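Local coordinates for protein proteasome chaperone 3 (Saccharomyces cerevisiae, PDB 2Z5B) that works with its partner POC4 as a heterodimeric chaperone that binds proteasome precursors and helps the alpha-ring of the 20S proteasome to form, at residues L39-I42 with E47-S50; Y52-K57 with V111-I116; S93-V98 with L119-I124. All blocks are in the same frame, centred on the assembly; numbering follows the deposited sequence.

Contact 1 of 3, residues L39-I42 with E47-S50; sequences LLQI and EMDS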
loop_
_atom_site.group_PDB
_atom_site.type_symbol
_atom_site.label_atom_id
_atom_site.label_comp_id
_atom_site.label_asym_id
_atom_site.label_seq_id
_atom_site.Cartn_x
_atom_site.Cartn_y
_atom_site.Cartn_z
ATOM N N LEU B 39 2.537 -3.188 -3.570
ATOM C CA LEU B 39 1.755 -2.231 -2.797
ATOM C C LEU B 39 2.603 -0.994 -2.584
ATOM O O LEU B 39 3.601 -1.048 -1.864
ATOM C CB LEU B 39 1.293 -2.828 -1.458
ATOM C CG LEU B 39 0.564 -1.908 -0.453
ATOM C CD1 LEU B 39 -0.726 -1.362 -1.069
ATOM C CD2 LEU B 39 0.255 -2.674 0.811
ATOM N N LEU B 40 2.198 0.116 -3.209
ATOM C CA LEU B 40 2.921 1.382 -3.153
ATOM C C LEU B 40 2.192 2.414 -2.312
ATOM O O LEU B 40 0.979 2.634 -2.503
ATOM C CB LEU B 40 3.136 1.942 -4.580
ATOM C CG LEU B 40 3.833 3.300 -4.707
ATOM C CD1 LEU B 40 5.291 3.196 -4.262
ATOM C CD2 LEU B 40 3.756 3.777 -6.163
ATOM N N GLN B 41 2.920 3.041 -1.382
ATOM C CA GLN B 41 2.404 4.163 -0.598
ATOM C C GLN B 41 3.025 5.440 -1.111
ATOM O O GLN B 41 4.243 5.495 -1.330
ATOM C CB GLN B 41 2.777 4.054 0.882
ATOM C CG GLN B 41 2.089 2.946 1.653
ATOM C CD GLN B 41 2.483 2.989 3.092
ATOM O OE1 GLN B 41 1.902 3.743 3.885
ATOM N NE2 GLN B 41 3.470 2.193 3.454
ATOM N N ILE B 42 2.200 6.465 -1.306
ATOM C CA ILE B 42 2.723 7.822 -1.551
ATOM C C ILE B 42 2.072 8.809 -0.596
ATOM O O ILE B 42 0.929 9.227 -0.802
ATOM C CB ILE B 42 2.529 8.307 -2.998
ATOM C CG1 ILE B 42 2.876 7.194 -4.007
ATOM C CG2 ILE B 42 3.404 9.538 -3.236
ATOM C CD1 ILE B 42 2.468 7.490 -5.432
ATOM N N GLU B 47 0.169 11.743 5.354
ATOM C CA GLU B 47 -1.237 11.504 5.036
ATOM C C GLU B 47 -1.415 10.679 3.777
ATOM O O GLU B 47 -0.598 10.731 2.861
ATOM C CB GLU B 47 -2.024 12.821 4.940
ATOM C CG GLU B 47 -2.000 13.601 6.232
ATOM C CD GLU B 47 -2.783 14.909 6.172
ATOM O OE1 GLU B 47 -3.535 15.122 5.191
ATOM O OE2 GLU B 47 -2.641 15.712 7.131
ATOM N N MET B 48 -2.521 9.945 3.744
ATOM C CA MET B 48 -2.831 8.998 2.694
ATOM C C MET B 48 -4.331 8.744 2.797
ATOM O O MET B 48 -4.805 8.306 3.847
ATOM C CB MET B 48 -2.058 7.704 2.951
ATOM C CG MET B 48 -2.140 6.677 1.879
ATOM S SD MET B 48 -0.736 5.579 2.047
ATOM C CE MET B 48 -1.312 4.389 3.259
ATOM N N ASP B 49 -5.073 9.007 1.721
ATOM C CA ASP B 49 -6.545 9.030 1.801
ATOM C C ASP B 49 -7.250 8.348 0.624
ATOM O O ASP B 49 -8.475 8.242 0.603
ATOM C CB ASP B 49 -7.036 10.487 1.930
ATOM C CG ASP B 49 -6.747 11.327 0.680
ATOM O OD1 ASP B 49 -6.284 10.776 -0.340
ATOM O OD2 ASP B 49 -6.986 12.556 0.718
ATOM N N SER B 50 -6.478 7.899 -0.358
ATOM C CA SER B 50 -7.040 7.257 -1.544
ATOM C C SER B 50 -6.316 5.960 -1.850
ATOM O O SER B 50 -5.169 5.781 -1.445
ATOM C CB SER B 50 -6.952 8.205 -2.751
ATOM O OG SER B 50 -7.402 9.515 -2.409
#

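Contact 2 of 3, residues Y52-K57 with V111-I116; sequences YEVSSK and VVCVQI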
loop_
_atom_site.group_PDB
_atom_site.type_symbol
_atom_site.label_atom_id
_atom_site.label_comp_id
_atom_site.label_asym_id
_atom_site.label_seq_id
_atom_site.Cartn_x
_atom_site.Cartn_y
_atom_site.Cartn_z
ATOM N N TYR B 52 -6.011 3.008 -5.237
ATOM C CA TYR B 52 -6.366 2.600 -6.588
ATOM C C TYR B 52 -5.697 1.298 -6.946
ATOM O O TYR B 52 -4.553 1.049 -6.561
ATOM C CB TYR B 52 -5.966 3.680 -7.607
ATOM C CG TYR B 52 -6.506 5.040 -7.244
ATOM C CD1 TYR B 52 -7.813 5.413 -7.576
ATOM C CD2 TYR B 52 -5.727 5.938 -6.517
ATOM C CE1 TYR B 52 -8.319 6.666 -7.198
ATOM C CE2 TYR B 52 -6.214 7.180 -6.153
ATOM C CZ TYR B 52 -7.503 7.542 -6.498
ATOM O OH TYR B 52 -7.951 8.788 -6.112
ATOM N N GLU B 53 -6.423 0.466 -7.679
ATOM C CA GLU B 53 -5.862 -0.738 -8.242
ATOM C C GLU B 53 -5.637 -0.516 -9.735
ATOM O O GLU B 53 -6.569 -0.165 -10.474
ATOM C CB GLU B 53 -6.774 -1.944 -7.967
ATOM C CG GLU B 53 -6.171 -3.276 -8.377
ATOM C CD GLU B 53 -6.942 -4.477 -7.860
ATOM O OE1 GLU B 53 -8.196 -4.439 -7.801
ATOM O OE2 GLU B 53 -6.282 -5.479 -7.515
ATOM N N VAL B 54 -4.383 -0.686 -10.152
ATOM C CA VAL B 54 -3.980 -0.544 -11.546
ATOM C C VAL B 54 -3.594 -1.926 -12.090
ATOM O O VAL B 54 -2.644 -2.553 -11.607
ATOM C CB VAL B 54 -2.812 0.479 -11.695
ATOM C CG1 VAL B 54 -2.707 0.989 -13.144
ATOM C CG2 VAL B 54 -2.999 1.656 -10.738
ATOM N N SER B 55 -4.350 -2.411 -13.076
ATOM C CA SER B 55 -4.051 -3.698 -13.711
ATOM C C SER B 55 -4.064 -3.609 -15.240
ATOM O O SER B 55 -4.812 -2.820 -15.817
ATOM C CB SER B 55 -5.007 -4.796 -13.226
ATOM O OG SER B 55 -6.352 -4.479 -13.530
ATOM N N SER B 56 -3.225 -4.419 -15.879
ATOM C CA SER B 56 -3.062 -4.375 -17.331
ATOM C C SER B 56 -4.233 -5.009 -18.070
ATOM O O SER B 56 -4.721 -6.075 -17.682
ATOM C CB SER B 56 -1.752 -5.046 -17.752
ATOM O OG SER B 56 -1.724 -6.403 -17.350
ATOM N N LYS B 57 -4.673 -4.338 -19.138
ATOM C CA LYS B 57 -5.693 -4.871 -20.039
ATOM C C LYS B 57 -5.119 -5.997 -20.907
ATOM O O LYS B 57 -4.356 -5.734 -21.847
ATOM C CB LYS B 57 -6.249 -3.749 -20.930
ATOM C CG LYS B 57 -7.646 -3.259 -20.582
ATOM C CD LYS B 57 -7.670 -2.327 -19.377
ATOM C CE LYS B 57 -8.998 -1.576 -19.289
ATOM N NZ LYS B 57 -10.182 -2.473 -19.096
ATOM N N VAL B 111 -4.020 9.009 -15.060
ATOM C CA VAL B 111 -2.787 9.427 -15.723
ATOM C C VAL B 111 -1.579 9.108 -14.832
ATOM O O VAL B 111 -0.632 8.459 -15.281
ATOM C CB VAL B 111 -2.824 10.912 -16.238
ATOM C CG1 VAL B 111 -4.230 11.283 -16.719
ATOM C CG2 VAL B 111 -2.330 11.903 -15.207
ATOM N N VAL B 112 -1.655 9.527 -13.567
ATOM C CA VAL B 112 -0.604 9.281 -12.583
ATOM C C VAL B 112 -0.375 7.782 -12.406
ATOM O O VAL B 112 0.758 7.306 -12.502
ATOM C CB VAL B 112 -0.934 9.955 -11.227
ATOM C CG1 VAL B 112 0.032 9.507 -10.154
ATOM C CG2 VAL B 112 -0.888 11.469 -11.364
ATOM N N CYS B 113 -1.466 7.050 -12.181
ATOM C CA CYS B 113 -1.432 5.594 -11.982
ATOM C C CYS B 113 -0.835 4.801 -13.129
ATOM O O CYS B 113 -0.044 3.883 -12.897
ATOM C CB CYS B 113 -2.830 5.072 -11.653
ATOM S SG CYS B 113 -3.398 5.615 -10.074
ATOM N N VAL B 114 -1.206 5.139 -14.367
ATOM C CA VAL B 114 -0.654 4.438 -15.524
ATOM C C VAL B 114 0.836 4.732 -15.663
ATOM O O VAL B 114 1.615 3.850 -16.011
ATOM C CB VAL B 114 -1.413 4.780 -16.839
ATOM C CG1 VAL B 114 -0.523 4.580 -18.069
ATOM C CG2 VAL B 114 -2.687 3.949 -16.946
ATOM N N GLN B 115 1.226 5.972 -15.380
ATOM C CA GLN B 115 2.628 6.371 -15.521
ATOM C C GLN B 115 3.457 5.641 -14.477
ATOM O O GLN B 115 4.535 5.108 -14.783
ATOM C CB GLN B 115 2.793 7.893 -15.431
ATOM C CG GLN B 115 2.354 8.664 -16.716
ATOM C CD GLN B 115 3.118 8.248 -17.970
ATOM O OE1 GLN B 115 4.282 7.820 -17.907
ATOM N NE2 GLN B 115 2.461 8.358 -19.116
ATOM N N ILE B 116 2.928 5.561 -13.258
ATOM C CA ILE B 116 3.595 4.782 -12.198
ATOM C C ILE B 116 3.672 3.317 -12.614
ATOM O O ILE B 116 4.736 2.702 -12.542
ATOM C CB ILE B 116 2.906 4.981 -10.823
ATOM C CG1 ILE B 116 3.081 6.431 -10.376
ATOM C CG2 ILE B 116 3.490 4.025 -9.760
ATOM C CD1 ILE B 116 2.315 6.816 -9.134
#

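Contact 3 of 3, residues S93-V98 with L119-I124; sequences SDYQVV and LYRRVI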
loop_
_atom_site.group_PDB
_atom_site.type_symbol
_atom_site.label_atom_id
_atom_site.label_comp_id
_atom_site.label_asym_id
_atom_site.label_seq_id
_atom_site.Cartn_x
_atom_site.Cartn_y
_atom_site.Cartn_z
ATOM N N SER B 93 0.044 0.103 -24.249
ATOM C CA SER B 93 0.076 -0.296 -22.853
ATOM C C SER B 93 -1.097 0.329 -22.106
ATOM O O SER B 93 -0.950 1.390 -21.491
ATOM C CB SER B 93 1.381 0.166 -22.206
ATOM O OG SER B 93 1.313 1.555 -21.909
ATOM N N ASP B 94 -2.253 -0.325 -22.156
ATOM C CA ASP B 94 -3.433 0.177 -21.472
ATOM C C ASP B 94 -3.690 -0.524 -20.150
ATOM O O ASP B 94 -3.411 -1.713 -20.007
ATOM C CB ASP B 94 -4.656 0.083 -22.374
ATOM C CG ASP B 94 -4.636 1.121 -23.476
ATOM O OD1 ASP B 94 -4.341 2.304 -23.184
ATOM O OD2 ASP B 94 -4.904 0.743 -24.633
ATOM N N TYR B 95 -4.219 0.234 -19.194
ATOM C CA TYR B 95 -4.522 -0.271 -17.866
ATOM C C TYR B 95 -5.951 0.055 -17.461
ATOM O O TYR B 95 -6.591 0.965 -18.007
ATOM C CB TYR B 95 -3.547 0.299 -16.820
ATOM C CG TYR B 95 -2.103 -0.065 -17.066
ATOM C CD1 TYR B 95 -1.332 0.658 -17.976
ATOM C CD2 TYR B 95 -1.511 -1.132 -16.400
ATOM C CE1 TYR B 95 -0.020 0.329 -18.223
ATOM C CE2 TYR B 95 -0.186 -1.466 -16.631
ATOM C CZ TYR B 95 0.549 -0.724 -17.550
ATOM O OH TYR B 95 1.854 -1.038 -17.796
ATOM N N GLN B 96 -6.441 -0.723 -16.505
ATOM C CA GLN B 96 -7.693 -0.467 -15.829
ATOM C C GLN B 96 -7.331 0.126 -14.463
ATOM O O GLN B 96 -6.585 -0.490 -13.693
ATOM C CB GLN B 96 -8.454 -1.793 -15.673
ATOM C CG GLN B 96 -9.833 -1.697 -15.027
ATOM C CD GLN B 96 -10.456 -3.062 -14.756
ATOM O OE1 GLN B 96 -11.415 -3.459 -15.423
ATOM N NE2 GLN B 96 -9.915 -3.785 -13.776
ATOM N N VAL B 97 -7.823 1.332 -14.188
ATOM C CA VAL B 97 -7.649 1.964 -12.882
ATOM C C VAL B 97 -8.963 1.921 -12.105
ATOM O O VAL B 97 -9.958 2.532 -12.502
ATOM C CB VAL B 97 -7.152 3.424 -12.987
ATOM C CG1 VAL B 97 -7.060 4.067 -11.593
ATOM C CG2 VAL B 97 -5.808 3.481 -13.702
ATOM N N VAL B 98 -8.959 1.185 -11.002
ATOM C CA VAL B 98 -10.142 1.067 -10.145
ATOM C C VAL B 98 -9.901 1.773 -8.815
ATOM O O VAL B 98 -8.918 1.505 -8.119
ATOM C CB VAL B 98 -10.536 -0.412 -9.908
ATOM C CG1 VAL B 98 -11.784 -0.518 -9.020
ATOM C CG2 VAL B 98 -10.781 -1.121 -11.220
ATOM N N LEU B 119 6.282 2.804 -15.298
ATOM C CA LEU B 119 7.611 2.916 -14.692
ATOM C C LEU B 119 8.026 1.561 -14.113
ATOM O O LEU B 119 9.126 1.051 -14.378
ATOM C CB LEU B 119 7.618 4.018 -13.611
ATOM C CG LEU B 119 8.960 4.350 -12.944
ATOM C CD1 LEU B 119 9.924 5.016 -13.920
ATOM C CD2 LEU B 119 8.751 5.227 -11.723
ATOM N N TYR B 120 7.126 0.967 -13.338
ATOM C CA TYR B 120 7.371 -0.358 -12.769
ATOM C C TYR B 120 7.655 -1.427 -13.827
ATOM O O TYR B 120 8.638 -2.155 -13.714
ATOM C CB TYR B 120 6.226 -0.764 -11.840
ATOM C CG TYR B 120 6.476 -0.327 -10.423
ATOM C CD1 TYR B 120 7.297 -1.082 -9.576
ATOM C CD2 TYR B 120 5.935 0.856 -9.938
ATOM C CE1 TYR B 120 7.555 -0.672 -8.263
ATOM C CE2 TYR B 120 6.184 1.274 -8.632
ATOM C CZ TYR B 120 6.984 0.507 -7.806
ATOM O OH TYR B 120 7.215 0.935 -6.531
ATOM N N ARG B 121 6.824 -1.479 -14.869
ATOM C CA ARG B 121 6.963 -2.480 -15.943
ATOM C C ARG B 121 8.228 -2.353 -16.793
ATOM O O ARG B 121 8.920 -3.342 -17.032
ATOM C CB ARG B 121 5.738 -2.476 -16.859
ATOM C CG ARG B 121 4.434 -2.695 -16.119
ATOM C CD ARG B 121 3.357 -3.266 -17.005
ATOM N NE ARG B 121 3.574 -4.676 -17.316
ATOM C CZ ARG B 121 2.706 -5.429 -17.983
ATOM N NH1 ARG B 121 1.554 -4.910 -18.405
ATOM N NH2 ARG B 121 2.986 -6.704 -18.223
ATOM N N ARG B 122 8.521 -1.139 -17.246
ATOM C CA ARG B 122 9.579 -0.919 -18.231
ATOM C C ARG B 122 10.947 -0.643 -17.605
ATOM O O ARG B 122 11.985 -0.948 -18.202
ATOM C CB ARG B 122 9.184 0.219 -19.179
ATOM C CG ARG B 122 7.808 0.038 -19.837
ATOM C CD ARG B 122 7.556 1.056 -20.943
ATOM N NE ARG B 122 7.488 2.436 -20.451
ATOM C CZ ARG B 122 6.503 3.297 -20.710
ATOM N NH1 ARG B 122 5.479 2.946 -21.478
ATOM N NH2 ARG B 122 6.544 4.521 -20.204
ATOM N N VAL B 123 10.947 -0.078 -16.400
ATOM C CA VAL B 123 12.181 0.370 -15.754
ATOM C C VAL B 123 12.517 -0.409 -14.476
ATOM O O VAL B 123 13.522 -1.124 -14.436
ATOM C CB VAL B 123 12.141 1.897 -15.471
ATOM C CG1 VAL B 123 13.387 2.361 -14.706
ATOM C CG2 VAL B 123 11.976 2.677 -16.766
ATOM N N ILE B 124 11.681 -0.283 -13.446
ATOM C CA ILE B 124 12.016 -0.791 -12.109
ATOM C C ILE B 124 12.167 -2.310 -12.070
ATOM O O ILE B 124 13.149 -2.835 -11.547
ATOM C CB ILE B 124 10.998 -0.303 -11.043
ATOM C CG1 ILE B 124 11.070 1.222 -10.927
ATOM C CG2 ILE B 124 11.271 -0.962 -9.693
ATOM C CD1 ILE B 124 9.777 1.863 -10.546
#

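Contact 1 of 3, residues L39-I42 with E47-S50
Gln41 and Met48 carry most of this contact, their side chains crossing at about a right angle. The interaction is van der Waals in kind. The Met48 methyl CE lies 3.3 Å from Gln41 OE1, and its sulfur SD is 3.7 Å from the same oxygen. Further back, SD rests 3.9 Å from Gln41 CG, and CE is 4.0 Å from Gln41 CD. Met48 reaches across because its CG stands anti to the backbone N (chi1 -173°), after which a bend at chi3 (85°) turns CE across the glutamine chain, onto the OE1 end.

No hydrogen bond links the two segments. Strand 38-44 is not paired directly with strand 50-56, since strand 140-145 runs between them, parallel to the first and antiparallel to the second. Residues 47-49 therefore belong to the connection that skips over a strand position within the mixed sheet. The second strand is entered through a classic beta bulge, in which Asp49 and Ser50 both face Met145. Within the bulge, Ser50 OG donates to Asp49 OD1 over 2.7 Å, meeting the carboxylate from above its plane, while Asp49 OD2 is hydrogen-bonded to Ser147 OG.

Four hydrogen bonds hold the amide of Gln41, two at OE1 and two at NE2. OE1 accepts from Arg43 NE and is bonded to Ser42 OG of the POC4 chain; NE2 is bonded to Gln30 OE1 and to Thr29 OG1 of POC4. An alanine here is likely to leave Arg43, Gln30 and the two POC4 hydroxyls without these mates and the Met48 methyl without the chain it lies across. Met48 also packs on Ser42 of POC4, and Leu39, on the same face of strand 38-44 as Gln41, packs on Thr118 of that subunit.

Contact 2 of 3, residues Y52-K57 with V111-I116
Val54 and Tyr52 both meet Cys113, packing strand 50-56 against helix 109-124 in an alpha/beta arrangement where the helix covers one face of the mixed sheet. Strand alternation sets the pattern: Tyr52 and Val54 point to the helix, whereas Glu53 points to the other face, making a salt bridge with Lys100 and packing on Leu89 of the POC4 chain.

Apolar contacts centre on Val54 and Cys113. Val54 CG2 lies 3.5 Å from Cys113 CB and 4.0 Å from its SG, so this one methyl touches both side-chain atoms of the cysteine. With CG1 anti to the backbone N (chi1 -161°), the other methyl of Val54 comes to 3.9 Å from Cys113 O, alongside the helix backbone. Val54 also touches Ala117, one turn further along the helix, and Ile143 of the neighbouring strand.

No hydrogen bond joins strand and helix here; the backbone bonds run along the helix and between neighbouring strands. Gln115 N donates to Val111 O and Ile116 N to Val112 O in the helix, while Val54 pairs with Leu141 and Tyr52 with Ile143 in the sheet.

A sulfur-aromatic contact completes the set. Cys113 SG, anti to its own carbonyl carbon, is directed back toward the start of the strand segment and approaches Tyr52 obliquely, 41° off the ring normal. It lies 4.9 Å from the Tyr52 ring centroid, and its closest atom on that residue is CB, 4.1 Å from SG.

Contact 3 of 3, residues S93-V98 with L119-I124
Tyr95 extends from the edge strand 95-99 to the flank of helix 109-124, where its ring edge meets the aliphatic part of Arg121. At its base, CB sits against Val54 of the adjacent strand and Val114 of the helix. CG is anti to the carbonyl carbon (chi1 -61°), which sends the ring out along the helix toward its C-terminal part. Along the ring, CE2 is 4.0 Å from Arg121 CD, and CZ is 3.8 Å from that same carbon. At the tip, OH lies 3.5 Å from Arg121 CG; its still shorter approach to CD is too close to be trusted in detail. Glu118 OE2 is also close to this hydroxyl.

The two side chains come from opposite directions, with the phenol at the edge of the guanidinium and the ring and guanidinium planes 70° apart. A bend at chi3 (74°) carries the charged end of Arg121 past the hydroxyl, leaving NH1 3.9 Å from Tyr95 OH. This joins an outermost strand of the chain's mixed sheet to the last turns of the helix that packs on it, while Tyr120, on another side of the helix, packs on helix 162-176.

The helix ends here in a wider pi-type turn: Leu119 O accepts from both Val123 N and Ile124 N, which reach it from opposite faces of its plane. Ile124 CD1 lies over the centre of the Tyr120 ring, 3.8 Å above its plane. Near the surface Ser93 OG is a loose neighbour of Arg122, whose NH1 forms its salt bridge with Glu118.

Helix 109-124 and the mixed sheet tie the three contacts together. Contacts 2 and 3 lie about 5 Å apart, centre to centre, and use that helix together with two neighbouring strands; probable backbone hydrogen bonds join Glu53 N to Val98 O and Ser55 O to Gln96 N, each 2.7 Å. Contact 1 is more distant, its centre about 14 Å from that of contact 2 and 17 Å from that of contact 3. It still reaches the same core, where Leu40 CD2 packs 3.6 Å from Ile116 CG2 and Leu40 CD1 lies 3.7 Å from Tyr120 OH. Contact 1 borders POC4 most extensively, whereas POC4 does not touch contact 3.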